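Fimbrial subunit type 1 (Actinomyces oris, PDB 3UXF) forms the major structural subunit of the type 1 fimbriae on the surface of this oral bacterium, a cell-wall-anchored, secreted protein of beta-sandwich domains. Local coordinates at residues 203-208 against 225-230; 271-276 against 296-301; 387-392 against 444-449; 461-466 against 480-485. All blocks are in the same frame, centred on the assembly; numbering follows the deposited sequence.

Contact 1: 203-208 against 225-230; sequences YTITTS and VVDRLD
The carboxylate of Asp227 is the flat group that meets the other strand. Its OD2 lies 3.4 Å from CD1 of Ile205, a plain van der Waals contact of an oxygen with a methyl. CG of Asp227 is anti to the backbone N (chi1 -170°), which carries the carboxylate across to strand 203-208. The same OD2 takes a hydrogen bond from NZ of Lys187, and Leu300 packs beside it. The ring of Tyr203, the other flat group, does not touch 225-230. It packs against the side chain of Lys187 and on Leu314 and Asn316.

The two strands belong to the two sheets of a beta sandwich in the middle of the chain. Their axes come within 9.2 Å, too far for backbone pairing, and the strands meet through side chains. Lys187, Asp227 and Asn316 gather here, which is consistent with the lysine, asparagine and acid set of pilin domains with an internal isopeptide bond.

Next to this polar site the packing is apolar. CG2 of Ile205 meets CG1 of Val225 at 3.7 Å, and the two branches lie flank to flank, pointing opposite ways. CG2 of Val225 then reaches OG1 of Thr207 at 3.9 Å. That hydroxyl sits between the backbone N and carbonyl carbon of Thr207 (chi1 50°) and is hydrogen-bonded to OH of Tyr223.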
loop_
_atom_site.group_PDB
_atom_site.type_symbol
_atom_site.label_atom_id
_atom_site.label_comp_id
_atom_site.label_asym_id
_atom_site.label_seq_id
_atom_site.Cartn_x
_atom_site.Cartn_y
_atom_site.Cartn_z
ATOM N N TYR A 203 -11.009 3.761 -1.288
ATOM C CA TYR A 203 -9.712 3.218 -0.890
ATOM C C TYR A 203 -9.858 1.819 -0.319
ATOM O O TYR A 203 -10.831 1.523 0.391
ATOM C CB TYR A 203 -9.084 4.107 0.181
ATOM C CG TYR A 203 -8.644 5.468 -0.330
ATOM C CD1 TYR A 203 -7.722 5.587 -1.354
ATOM C CD2 TYR A 203 -9.133 6.634 0.243
ATOM C CE1 TYR A 203 -7.281 6.801 -1.805
ATOM C CE2 TYR A 203 -8.690 7.885 -0.197
ATOM C CZ TYR A 203 -7.781 7.970 -1.222
ATOM O OH TYR A 203 -7.346 9.207 -1.667
ATOM N N THR A 204 -8.921 0.928 -0.663
ATOM C CA THR A 204 -8.985 -0.445 -0.184
ATOM C C THR A 204 -7.654 -0.760 0.432
ATOM O O THR A 204 -6.615 -0.640 -0.225
ATOM C CB THR A 204 -9.280 -1.444 -1.322
ATOM O OG1 THR A 204 -10.448 -1.037 -2.055
ATOM C CG2 THR A 204 -9.449 -2.881 -0.752
ATOM N N ILE A 205 -7.660 -1.099 1.724
ATOM C CA ILE A 205 -6.424 -1.370 2.451
ATOM C C ILE A 205 -6.402 -2.849 2.829
ATOM O O ILE A 205 -7.349 -3.363 3.390
ATOM C CB ILE A 205 -6.344 -0.539 3.744
ATOM C CG1 ILE A 205 -6.475 0.944 3.418
ATOM C CG2 ILE A 205 -5.053 -0.862 4.504
ATOM C CD1 ILE A 205 -6.888 1.735 4.628
ATOM N N THR A 206 -5.330 -3.566 2.479
ATOM C CA THR A 206 -5.298 -4.991 2.707
ATOM C C THR A 206 -4.059 -5.327 3.497
ATOM O O THR A 206 -2.947 -4.998 3.069
ATOM C CB THR A 206 -5.304 -5.761 1.349
ATOM O OG1 THR A 206 -6.406 -5.303 0.553
ATOM C CG2 THR A 206 -5.491 -7.255 1.566
ATOM N N THR A 207 -4.256 -5.949 4.650
ATOM C CA THR A 207 -3.138 -6.143 5.603
ATOM C C THR A 207 -3.025 -7.595 6.053
ATOM O O THR A 207 -4.020 -8.224 6.458
ATOM C CB THR A 207 -3.321 -5.259 6.852
ATOM O OG1 THR A 207 -4.641 -5.430 7.373
ATOM C CG2 THR A 207 -3.146 -3.816 6.495
ATOM N N SER A 208 -1.790 -8.117 6.071
ATOM C CA SER A 208 -1.557 -9.446 6.649
ATOM C C SER A 208 -2.005 -9.516 8.102
ATOM O O SER A 208 -2.051 -8.492 8.822
ATOM C CB SER A 208 -0.064 -9.802 6.556
ATOM O OG SER A 208 0.287 -9.999 5.214
ATOM N N VAL A 225 -5.683 -0.752 11.879
ATOM C CA VAL A 225 -5.317 -0.296 10.550
ATOM C C VAL A 225 -5.552 1.206 10.557
ATOM O O VAL A 225 -6.671 1.662 10.784
ATOM C CB VAL A 225 -6.171 -0.963 9.465
ATOM C CG1 VAL A 225 -5.834 -0.397 8.098
ATOM C CG2 VAL A 225 -5.968 -2.467 9.491
ATOM N N VAL A 226 -4.490 1.969 10.336
ATOM C CA VAL A 226 -4.565 3.428 10.450
ATOM C C VAL A 226 -4.444 4.035 9.088
ATOM O O VAL A 226 -3.563 3.666 8.309
ATOM C CB VAL A 226 -3.436 3.965 11.359
ATOM C CG1 VAL A 226 -3.547 5.509 11.486
ATOM C CG2 VAL A 226 -3.546 3.302 12.756
ATOM N N ASP A 227 -5.336 4.981 8.770
ATOM C CA ASP A 227 -5.234 5.651 7.510
ATOM C C ASP A 227 -4.936 7.134 7.762
ATOM O O ASP A 227 -5.644 7.822 8.520
ATOM C CB ASP A 227 -6.527 5.511 6.716
ATOM C CG ASP A 227 -6.360 5.983 5.326
ATOM O OD1 ASP A 227 -6.112 7.186 5.103
ATOM O OD2 ASP A 227 -6.461 5.131 4.441
ATOM N N ARG A 228 -3.877 7.615 7.125
ATOM C CA ARG A 228 -3.557 9.037 7.152
ATOM C C ARG A 228 -4.330 9.720 6.035
ATOM O O ARG A 228 -4.021 9.547 4.857
ATOM C CB ARG A 228 -2.061 9.281 7.015
ATOM C CG ARG A 228 -1.728 10.773 7.163
ATOM C CD ARG A 228 -0.224 11.006 7.046
ATOM N NE ARG A 228 0.193 10.880 5.656
ATOM C CZ ARG A 228 1.442 11.042 5.253
ATOM N NH1 ARG A 228 2.392 11.310 6.153
ATOM N NH2 ARG A 228 1.754 10.926 3.970
ATOM N N LEU A 229 -5.326 10.513 6.419
ATOM C CA LEU A 229 -6.275 11.083 5.456
ATOM C C LEU A 229 -5.918 12.510 5.106
ATOM O O LEU A 229 -5.714 13.351 5.972
ATOM C CB LEU A 229 -7.670 11.159 6.074
ATOM C CG LEU A 229 -8.375 9.832 6.371
ATOM C CD1 LEU A 229 -9.573 10.017 7.271
ATOM C CD2 LEU A 229 -8.789 9.217 5.025
ATOM N N ASP A 230 -5.881 12.795 3.814
ATOM C CA ASP A 230 -5.784 14.168 3.376
ATOM C C ASP A 230 -6.970 14.940 3.961
ATOM O O ASP A 230 -8.100 14.445 4.021
ATOM C CB ASP A 230 -5.829 14.155 1.852
ATOM C CG ASP A 230 -5.593 15.523 1.237
ATOM O OD1 ASP A 230 -6.530 16.345 1.255
ATOM O OD2 ASP A 230 -4.490 15.767 0.697
#

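Contact 2: 271-276 against 296-301; sequences ATIQLT and LQVTLN
Ile273 is the first residue of 271-276 to touch the facing strand. Its CG1 lies 3.8 Å from CG1 of Val298 and 4.1 Å from CG2 of the same valine. One methylene therefore rests against both branches of the valine. CG1 of Ile273 stands beside the backbone N, and this torsion (chi1 -67°) turns it toward Val298. The two side chains pass in opposite directions, so they overlap along their flanks.

Gln274 turns to the other side of the sheet, where its NE2 is hydrogen-bonded to OE2 of Glu224. Leu275 faces 296-301 again. Its CD1 meets CD2 of Leu296 at 4.0 Å, methyl against methyl, in another sliding contact. Both torsions of Leu275 (chi1 -100°, chi2 23°) lie off the usual staggered values. Tyr223 packs against both leucines. The pairing is apolar throughout, and all four touching residues are buried.

Thr276 ends the strand and is the N-cap of helix 277-288. Its OG1 is hydrogen-bonded to N of Gly279 and also to O of Thr256.

Strand 269-275 lies between 258-264 and 224-229 in one sheet. Strand 295-302 lies between 201-208 and 241-245 in the sheet that faces it. Val242 of strand 241-245 packs on both Ile273 and Leu296. Helix 277-288 forms most of the link between the two strands.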
loop_
_atom_site.group_PDB
_atom_site.type_symbol
_atom_site.label_atom_id
_atom_site.label_comp_id
_atom_site.label_asym_id
_atom_site.label_seq_id
_atom_site.Cartn_x
_atom_site.Cartn_y
_atom_site.Cartn_z
ATOM N N ALA A 271 -7.879 8.050 10.532
ATOM C CA ALA A 271 -8.960 7.092 10.721
ATOM C C ALA A 271 -8.315 5.781 11.114
ATOM O O ALA A 271 -7.425 5.305 10.418
ATOM C CB ALA A 271 -9.721 6.893 9.424
ATOM N N THR A 272 -8.759 5.195 12.218
ATOM C CA THR A 272 -8.240 3.904 12.651
ATOM C C THR A 272 -9.386 2.902 12.674
ATOM O O THR A 272 -10.458 3.169 13.257
ATOM C CB THR A 272 -7.690 3.997 14.082
ATOM O OG1 THR A 272 -6.610 4.938 14.100
ATOM C CG2 THR A 272 -7.144 2.638 14.539
ATOM N N ILE A 273 -9.172 1.746 12.047
ATOM C CA ILE A 273 -10.062 0.611 12.247
ATOM C C ILE A 273 -9.396 -0.249 13.305
ATOM O O ILE A 273 -8.287 -0.741 13.108
ATOM C CB ILE A 273 -10.290 -0.189 10.935
ATOM C CG1 ILE A 273 -11.070 0.630 9.910
ATOM C CG2 ILE A 273 -10.972 -1.545 11.221
ATOM C CD1 ILE A 273 -12.492 0.905 10.257
ATOM N N GLN A 274 -10.050 -0.358 14.449
ATOM C CA GLN A 274 -9.500 -1.072 15.596
ATOM C C GLN A 274 -10.338 -2.319 15.830
ATOM O O GLN A 274 -11.526 -2.219 16.083
ATOM C CB GLN A 274 -9.546 -0.129 16.804
ATOM C CG GLN A 274 -9.065 -0.726 18.147
ATOM C CD GLN A 274 -9.379 0.255 19.279
ATOM O OE1 GLN A 274 -10.528 0.359 19.710
ATOM N NE2 GLN A 274 -8.372 1.040 19.692
ATOM N N LEU A 275 -9.726 -3.494 15.698
ATOM C CA LEU A 275 -10.477 -4.721 15.952
ATOM C C LEU A 275 -10.799 -4.806 17.465
ATOM O O LEU A 275 -9.951 -4.466 18.313
ATOM C CB LEU A 275 -9.641 -5.906 15.511
ATOM C CG LEU A 275 -9.911 -6.580 14.160
ATOM C CD1 LEU A 275 -10.622 -5.780 13.052
ATOM C CD2 LEU A 275 -8.785 -7.457 13.647
ATOM N N THR A 276 -12.005 -5.251 17.798
ATOM C CA THR A 276 -12.398 -5.513 19.192
ATOM C C THR A 276 -11.845 -6.865 19.629
ATOM O O THR A 276 -11.212 -7.576 18.844
ATOM C CB THR A 276 -13.927 -5.615 19.299
ATOM O OG1 THR A 276 -14.355 -6.688 18.458
ATOM C CG2 THR A 276 -14.615 -4.331 18.840
ATOM N N LEU A 296 -6.852 -8.882 6.415
ATOM C CA LEU A 296 -7.962 -7.936 6.665
ATOM C C LEU A 296 -8.062 -6.985 5.478
ATOM O O LEU A 296 -7.068 -6.542 4.934
ATOM C CB LEU A 296 -7.771 -7.136 7.970
ATOM C CG LEU A 296 -9.088 -6.547 8.535
ATOM C CD1 LEU A 296 -9.974 -7.566 9.191
ATOM C CD2 LEU A 296 -8.802 -5.399 9.498
ATOM N N GLN A 297 -9.290 -6.681 5.064
ATOM C CA GLN A 297 -9.485 -5.738 3.988
ATOM C C GLN A 297 -10.440 -4.646 4.491
ATOM O O GLN A 297 -11.589 -4.904 4.887
ATOM C CB GLN A 297 -10.103 -6.414 2.753
ATOM C CG GLN A 297 -10.282 -5.493 1.598
ATOM C CD GLN A 297 -11.232 -6.082 0.566
ATOM O OE1 GLN A 297 -12.470 -6.040 0.732
ATOM N NE2 GLN A 297 -10.667 -6.669 -0.476
ATOM N N VAL A 298 -9.941 -3.418 4.473
ATOM C CA VAL A 298 -10.723 -2.263 4.896
ATOM C C VAL A 298 -11.045 -1.421 3.656
ATOM O O VAL A 298 -10.147 -0.972 2.960
ATOM C CB VAL A 298 -9.924 -1.424 5.923
ATOM C CG1 VAL A 298 -10.605 -0.074 6.180
ATOM C CG2 VAL A 298 -9.765 -2.170 7.238
ATOM N N THR A 299 -12.322 -1.117 3.455
ATOM C CA THR A 299 -12.722 -0.235 2.346
ATOM C C THR A 299 -13.170 1.065 2.986
ATOM O O THR A 299 -14.002 1.019 3.916
ATOM C CB THR A 299 -13.880 -0.847 1.541
ATOM O OG1 THR A 299 -13.466 -2.107 1.000
ATOM C CG2 THR A 299 -14.278 0.091 0.394
ATOM N N LEU A 300 -12.581 2.175 2.530
ATOM C CA LEU A 300 -12.973 3.519 2.977
ATOM C C LEU A 300 -13.562 4.222 1.790
ATOM O O LEU A 300 -12.976 4.205 0.695
ATOM C CB LEU A 300 -11.775 4.283 3.539
ATOM C CG LEU A 300 -11.122 3.656 4.787
ATOM C CD1 LEU A 300 -9.926 4.543 5.251
ATOM C CD2 LEU A 300 -12.158 3.438 5.898
ATOM N N ASN A 301 -14.716 4.860 1.983
ATOM C CA ASN A 301 -15.379 5.535 0.870
ATOM C C ASN A 301 -15.185 7.033 1.048
ATOM O O ASN A 301 -15.908 7.675 1.831
ATOM C CB ASN A 301 -16.843 5.132 0.884
ATOM C CG ASN A 301 -17.022 3.630 0.713
ATOM O OD1 ASN A 301 -16.748 3.041 -0.371
ATOM N ND2 ASN A 301 -17.538 2.993 1.760
#

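Contact 3: 387-392 against 444-449; sequences SGATLR and YYCLVE. With CA (calcium ion), chain B.
Strands 388-391 and 444-449 cross nearly at right angles (99°) with their axes 8.5 Å apart, and Leu391 and Cys446 have the closest CA atoms, at 7.5 Å. CB of Ala389 presses on SG of Cys446 at 3.4 Å. That sulfur is in the disulfide with Cys382, so the methyl packs directly on the bridge. Leu391 reaches over with both methyls. Its CD2 touches CB of Cys446 at 3.9 Å, while CD1 lies 3.9 Å from CG2 of Val448. With CG1 of Val448 anti to the backbone N (chi1 170°), CG2 is the branch on the side of Leu391. Pro462 and Pro464 also cover the site.

A water bridges the two segments. It accepts from NH1 of Arg392 and donates to O of Tyr444. At the other end, O of Ser387 binds a calcium ion at 2.3 Å, which Asp461 and three waters also hold.

The chemistry is thus mixed. Apolar groups of this prealbumin-like domain pack against the Cys446 half of the disulfide. The metal ties Ser387, just ahead of strand 388-391, to the loop that carries Asp461, probably limiting its movement.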
loop_
_atom_site.group_PDB
_atom_site.type_symbol
_atom_site.label_atom_id
_atom_site.label_comp_id
_atom_site.label_asym_id
_atom_site.label_seq_id
_atom_site.Cartn_x
_atom_site.Cartn_y
_atom_site.Cartn_z
ATOM N N SER A 387 -14.217 9.436 -37.338
ATOM C CA SER A 387 -15.232 10.419 -37.718
ATOM C C SER A 387 -15.489 11.462 -36.639
ATOM O O SER A 387 -16.425 12.245 -36.752
ATOM C CB SER A 387 -16.528 9.718 -38.095
ATOM O OG SER A 387 -17.055 8.984 -37.003
ATOM N N GLY A 388 -14.657 11.488 -35.606
ATOM C CA GLY A 388 -14.815 12.454 -34.533
ATOM C C GLY A 388 -14.586 11.756 -33.204
ATOM O O GLY A 388 -13.448 11.479 -32.841
ATOM N N ALA A 389 -15.672 11.447 -32.510
ATOM C CA ALA A 389 -15.594 10.727 -31.263
ATOM C C ALA A 389 -16.943 10.184 -30.902
ATOM O O ALA A 389 -17.977 10.721 -31.305
ATOM C CB ALA A 389 -15.067 11.645 -30.134
ATOM N N THR A 390 -16.921 9.094 -30.151
ATOM C CA THR A 390 -18.115 8.509 -29.575
ATOM C C THR A 390 -18.187 8.879 -28.083
ATOM O O THR A 390 -17.322 8.494 -27.283
ATOM C CB THR A 390 -18.069 6.992 -29.694
ATOM O OG1 THR A 390 -17.995 6.627 -31.079
ATOM C CG2 THR A 390 -19.301 6.363 -29.076
ATOM N N LEU A 391 -19.221 9.622 -27.697
ATOM C CA LEU A 391 -19.378 10.023 -26.302
ATOM C C LEU A 391 -19.789 8.846 -25.443
ATOM O O LEU A 391 -20.620 8.017 -25.847
ATOM C CB LEU A 391 -20.437 11.126 -26.175
ATOM C CG LEU A 391 -20.219 12.345 -27.073
ATOM C CD1 LEU A 391 -21.344 13.333 -26.811
ATOM C CD2 LEU A 391 -18.846 12.945 -26.764
ATOM N N ARG A 392 -19.193 8.753 -24.258
ATOM C CA ARG A 392 -19.553 7.728 -23.284
ATOM C C ARG A 392 -20.561 8.334 -22.283
ATOM O O ARG A 392 -20.405 9.450 -21.806
ATOM C CB ARG A 392 -18.247 7.244 -22.598
ATOM C CG ARG A 392 -18.234 5.905 -21.844
ATOM C CD ARG A 392 -16.749 5.413 -21.538
ATOM N NE ARG A 392 -15.870 5.488 -22.723
ATOM C CZ ARG A 392 -14.599 5.914 -22.717
ATOM N NH1 ARG A 392 -14.007 6.286 -21.586
ATOM N NH2 ARG A 392 -13.913 5.992 -23.864
ATOM N N TYR A 444 -9.662 9.245 -23.639
ATOM C CA TYR A 444 -9.861 10.659 -23.949
ATOM C C TYR A 444 -11.006 11.265 -23.149
ATOM O O TYR A 444 -11.945 10.568 -22.738
ATOM C CB TYR A 444 -10.169 10.839 -25.429
ATOM C CG TYR A 444 -8.954 10.887 -26.304
ATOM C CD1 TYR A 444 -8.268 12.068 -26.485
ATOM C CD2 TYR A 444 -8.533 9.757 -26.999
ATOM C CE1 TYR A 444 -7.170 12.130 -27.288
ATOM C CE2 TYR A 444 -7.413 9.816 -27.821
ATOM C CZ TYR A 444 -6.762 11.013 -27.969
ATOM O OH TYR A 444 -5.650 11.104 -28.796
ATOM N N TYR A 445 -10.929 12.578 -22.973
ATOM C CA TYR A 445 -12.127 13.365 -22.710
ATOM C C TYR A 445 -12.536 14.060 -24.011
ATOM O O TYR A 445 -11.733 14.148 -24.939
ATOM C CB TYR A 445 -11.798 14.448 -21.680
ATOM C CG TYR A 445 -11.477 13.875 -20.331
ATOM C CD1 TYR A 445 -12.407 13.081 -19.662
ATOM C CD2 TYR A 445 -10.264 14.132 -19.708
ATOM C CE1 TYR A 445 -12.111 12.535 -18.394
ATOM C CE2 TYR A 445 -9.946 13.598 -18.438
ATOM C CZ TYR A 445 -10.891 12.802 -17.787
ATOM O OH TYR A 445 -10.589 12.242 -16.555
ATOM N N CYS A 446 -13.765 14.578 -24.069
ATOM C CA CYS A 446 -14.253 15.332 -25.229
ATOM C C CYS A 446 -14.938 16.574 -24.721
ATOM O O CYS A 446 -15.753 16.485 -23.799
ATOM C CB CYS A 446 -15.314 14.500 -26.015
ATOM S SG CYS A 446 -14.474 13.404 -27.240
ATOM N N LEU A 447 -14.641 17.719 -25.320
ATOM C CA LEU A 447 -15.525 18.892 -25.149
ATOM C C LEU A 447 -16.667 18.775 -26.127
ATOM O O LEU A 447 -16.466 18.369 -27.259
ATOM C CB LEU A 447 -14.768 20.167 -25.469
ATOM C CG LEU A 447 -13.579 20.493 -24.584
ATOM C CD1 LEU A 447 -12.876 21.705 -25.132
ATOM C CD2 LEU A 447 -14.032 20.698 -23.144
ATOM N N VAL A 448 -17.879 19.114 -25.699
ATOM C CA VAL A 448 -18.963 19.324 -26.653
ATOM C C VAL A 448 -19.383 20.768 -26.510
ATOM O O VAL A 448 -19.741 21.226 -25.429
ATOM C CB VAL A 448 -20.147 18.390 -26.361
ATOM C CG1 VAL A 448 -21.367 18.784 -27.205
ATOM C CG2 VAL A 448 -19.732 16.919 -26.626
ATOM N N GLU A 449 -19.321 21.503 -27.616
ATOM C CA GLU A 449 -19.807 22.877 -27.613
ATOM C C GLU A 449 -21.340 22.881 -27.649
ATOM O O GLU A 449 -21.949 22.536 -28.642
ATOM C CB GLU A 449 -19.202 23.655 -28.772
ATOM C CG GLU A 449 -19.498 25.148 -28.714
ATOM C CD GLU A 449 -18.673 25.973 -29.698
ATOM O OE1 GLU A 449 -17.592 25.517 -30.140
ATOM O OE2 GLU A 449 -19.098 27.135 -30.035
HETATM CA CA CA B . -17.114 14.079 -37.917
HETATM O O HOH W 1 -12.051 8.250 -21.105
HETATM O O HOH W 2 -17.204 13.000 -40.063
HETATM O O HOH W 3 -19.451 13.242 -37.734
HETATM O O HOH W 4 -14.716 13.973 -38.516
#

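Contact 4: 461-466 against 480-485; sequences DPLPFR and VTVTDI. With CA (calcium ion), chain B.
Leu463 and Val482 form the tight part of this contact. CD1 of Leu463 lies 3.7 Å from CG1 of Val482 and 3.9 Å from its CG2. The methyl sits against both branches, and the leucine lies across the valine. With CG of Leu463 beside its backbone N (chi1 -54°) and CD1 extended beyond it (chi2 176°), this methyl is the one that reaches Val482. The second pair is looser. CB of Phe465 comes 4.2 Å from CG2 of Val480, and the valine methyl stands oblique to the ring. The ring edge has O of Leu463 in its plane. Val356 and Leu447 also pack on Phe465.

Pro462 and Pro464 take the other side of 461-466. At its start the segment faces a hydrated calcium ion. Asp461 does not touch 480-485. Its OD1 and OD2 both bind the metal at 2.5 Å.

Strand 480-484 runs parallel to strand 344-362 within the prealbumin-like domain. Asp484 is joined covalently there, CG to NZ of Lys360, as in isopeptide-bearing pilin domains. Glu449 lies close to this link.

Two kinds of fastening thus flank the apolar patch. The cross-link fixes the end of strand 480-484 to its neighbour. The bidentate binding of calcium by Asp461 holds the start of 461-466. Together they probably stiffen this end of the subunit.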
loop_
_atom_site.group_PDB
_atom_site.type_symbol
_atom_site.label_atom_id
_atom_site.label_comp_id
_atom_site.label_asym_id
_atom_site.label_seq_id
_atom_site.Cartn_x
_atom_site.Cartn_y
_atom_site.Cartn_z
ATOM N N ASP A 461 -18.322 18.189 -34.517
ATOM C CA ASP A 461 -17.942 17.025 -33.735
ATOM C C ASP A 461 -17.599 17.416 -32.301
ATOM O O ASP A 461 -17.289 18.574 -32.032
ATOM C CB ASP A 461 -16.655 16.449 -34.337
ATOM C CG ASP A 461 -16.897 15.684 -35.619
ATOM O OD1 ASP A 461 -17.902 14.952 -35.728
ATOM O OD2 ASP A 461 -16.059 15.830 -36.526
ATOM N N PRO A 462 -17.590 16.430 -31.389
ATOM C CA PRO A 462 -16.922 16.632 -30.092
ATOM C C PRO A 462 -15.438 16.827 -30.327
ATOM O O PRO A 462 -14.910 16.438 -31.391
ATOM C CB PRO A 462 -17.130 15.308 -29.351
ATOM C CG PRO A 462 -18.168 14.542 -30.122
ATOM C CD PRO A 462 -18.001 15.034 -31.575
ATOM N N LEU A 463 -14.763 17.409 -29.333
ATOM C CA LEU A 463 -13.355 17.758 -29.474
ATOM C C LEU A 463 -12.533 17.026 -28.424
ATOM O O LEU A 463 -12.545 17.393 -27.246
ATOM C CB LEU A 463 -13.220 19.260 -29.240
ATOM C CG LEU A 463 -14.133 20.101 -30.132
ATOM C CD1 LEU A 463 -14.003 21.576 -29.742
ATOM C CD2 LEU A 463 -13.803 19.881 -31.592
ATOM N N PRO A 464 -11.801 15.984 -28.829
ATOM C CA PRO A 464 -11.059 15.163 -27.862
ATOM C C PRO A 464 -9.873 15.910 -27.321
ATOM O O PRO A 464 -9.247 16.699 -28.043
ATOM C CB PRO A 464 -10.613 13.960 -28.683
ATOM C CG PRO A 464 -11.641 13.883 -29.781
ATOM C CD PRO A 464 -11.908 15.326 -30.134
ATOM N N PHE A 465 -9.549 15.620 -26.069
ATOM C CA PHE A 465 -8.338 16.132 -25.423
ATOM C C PHE A 465 -7.979 15.239 -24.267
ATOM O O PHE A 465 -8.788 14.419 -23.829
ATOM C CB PHE A 465 -8.532 17.586 -24.937
ATOM C CG PHE A 465 -9.464 17.708 -23.753
ATOM C CD1 PHE A 465 -10.833 17.774 -23.961
ATOM C CD2 PHE A 465 -8.973 17.785 -22.439
ATOM C CE1 PHE A 465 -11.738 17.869 -22.903
ATOM C CE2 PHE A 465 -9.883 17.895 -21.372
ATOM C CZ PHE A 465 -11.248 17.940 -21.596
ATOM N N ARG A 466 -6.745 15.366 -23.790
ATOM C CA ARG A 466 -6.276 14.595 -22.647
ATOM C C ARG A 466 -5.737 15.519 -21.579
ATOM O O ARG A 466 -5.158 16.577 -21.882
ATOM C CB ARG A 466 -5.180 13.622 -23.068
ATOM C CG ARG A 466 -5.722 12.420 -23.811
ATOM C CD ARG A 466 -4.565 11.533 -24.280
ATOM N NE ARG A 466 -5.071 10.281 -24.808
ATOM C CZ ARG A 466 -4.397 9.506 -25.660
ATOM N NH1 ARG A 466 -3.191 9.874 -26.102
ATOM N NH2 ARG A 466 -4.946 8.366 -26.087
ATOM N N VAL A 480 -6.422 24.211 -23.786
ATOM C CA VAL A 480 -7.118 23.781 -24.986
ATOM C C VAL A 480 -7.711 24.984 -25.678
ATOM O O VAL A 480 -8.367 25.823 -25.050
ATOM C CB VAL A 480 -8.248 22.790 -24.619
ATOM C CG1 VAL A 480 -9.001 22.355 -25.868
ATOM C CG2 VAL A 480 -7.641 21.559 -23.974
ATOM N N THR A 481 -7.469 25.100 -26.983
ATOM C CA THR A 481 -8.100 26.164 -27.756
ATOM C C THR A 481 -9.199 25.577 -28.632
ATOM O O THR A 481 -9.006 24.592 -29.311
ATOM C CB THR A 481 -7.068 26.884 -28.641
ATOM O OG1 THR A 481 -6.073 27.483 -27.791
ATOM C CG2 THR A 481 -7.743 27.964 -29.499
ATOM N N VAL A 482 -10.376 26.179 -28.573
ATOM C CA VAL A 482 -11.462 25.784 -29.437
ATOM C C VAL A 482 -11.678 26.896 -30.453
ATOM O O VAL A 482 -11.878 28.053 -30.090
ATOM C CB VAL A 482 -12.782 25.604 -28.631
ATOM C CG1 VAL A 482 -13.928 25.311 -29.597
ATOM C CG2 VAL A 482 -12.638 24.555 -27.580
ATOM N N THR A 483 -11.642 26.544 -31.732
ATOM C CA THR A 483 -11.809 27.527 -32.797
ATOM C C THR A 483 -13.185 27.441 -33.425
ATOM O O THR A 483 -13.582 26.382 -33.913
ATOM C CB THR A 483 -10.731 27.340 -33.884
ATOM O OG1 THR A 483 -9.442 27.427 -33.270
ATOM C CG2 THR A 483 -10.895 28.432 -34.944
ATOM N N ASP A 484 -13.925 28.549 -33.371
ATOM C CA ASP A 484 -15.265 28.617 -33.923
ATOM C C ASP A 484 -15.245 29.107 -35.370
ATOM O O ASP A 484 -14.386 29.880 -35.767
ATOM C CB ASP A 484 -16.130 29.597 -33.108
ATOM C CG ASP A 484 -16.557 29.037 -31.757
ATOM O OD1 ASP A 484 -17.626 28.401 -31.724
ATOM N N ILE A 485 -16.219 28.660 -36.133
ATOM C CA ILE A 485 -16.424 29.120 -37.501
ATOM C C ILE A 485 -17.475 30.238 -37.497
ATOM O O ILE A 485 -18.618 30.010 -37.109
ATOM C CB ILE A 485 -16.964 27.966 -38.340
ATOM C CG1 ILE A 485 -15.998 26.773 -38.289
ATOM C CG2 ILE A 485 -17.260 28.457 -39.784
ATOM C CD1 ILE A 485 -14.751 27.007 -39.123
HETATM CA CA CA B . -17.114 14.079 -37.917
HETATM O O HOH W 2 -17.204 13.000 -40.063
HETATM O O HOH W 3 -19.451 13.242 -37.734
HETATM O O HOH W 4 -14.716 13.973 -38.516
#

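How the contacts relate
The contacts follow one another along the chain in number order and fall into two groups. Contacts 1 and 2 lie 7 Å apart, centre to centre, in the same middle sandwich. Strands 201-208 and 295-302 are neighbours in one sheet, and strands 224-229 and 269-275 in the other, so the two contacts fill one interior side by side. Contacts 3 and 4 have centres 9 Å apart in the prealbumin-like domain. Strand 444-451 of contact 3 neighbours strand 463-465 of contact 4, and one calcium ion touches both. About 36 Å separates the centres of contacts 1 and 3. Each group lies in its own part of the elongated pilin. The interrupted strand 344-362, which pairs with 312-321 and 478-484, runs between them.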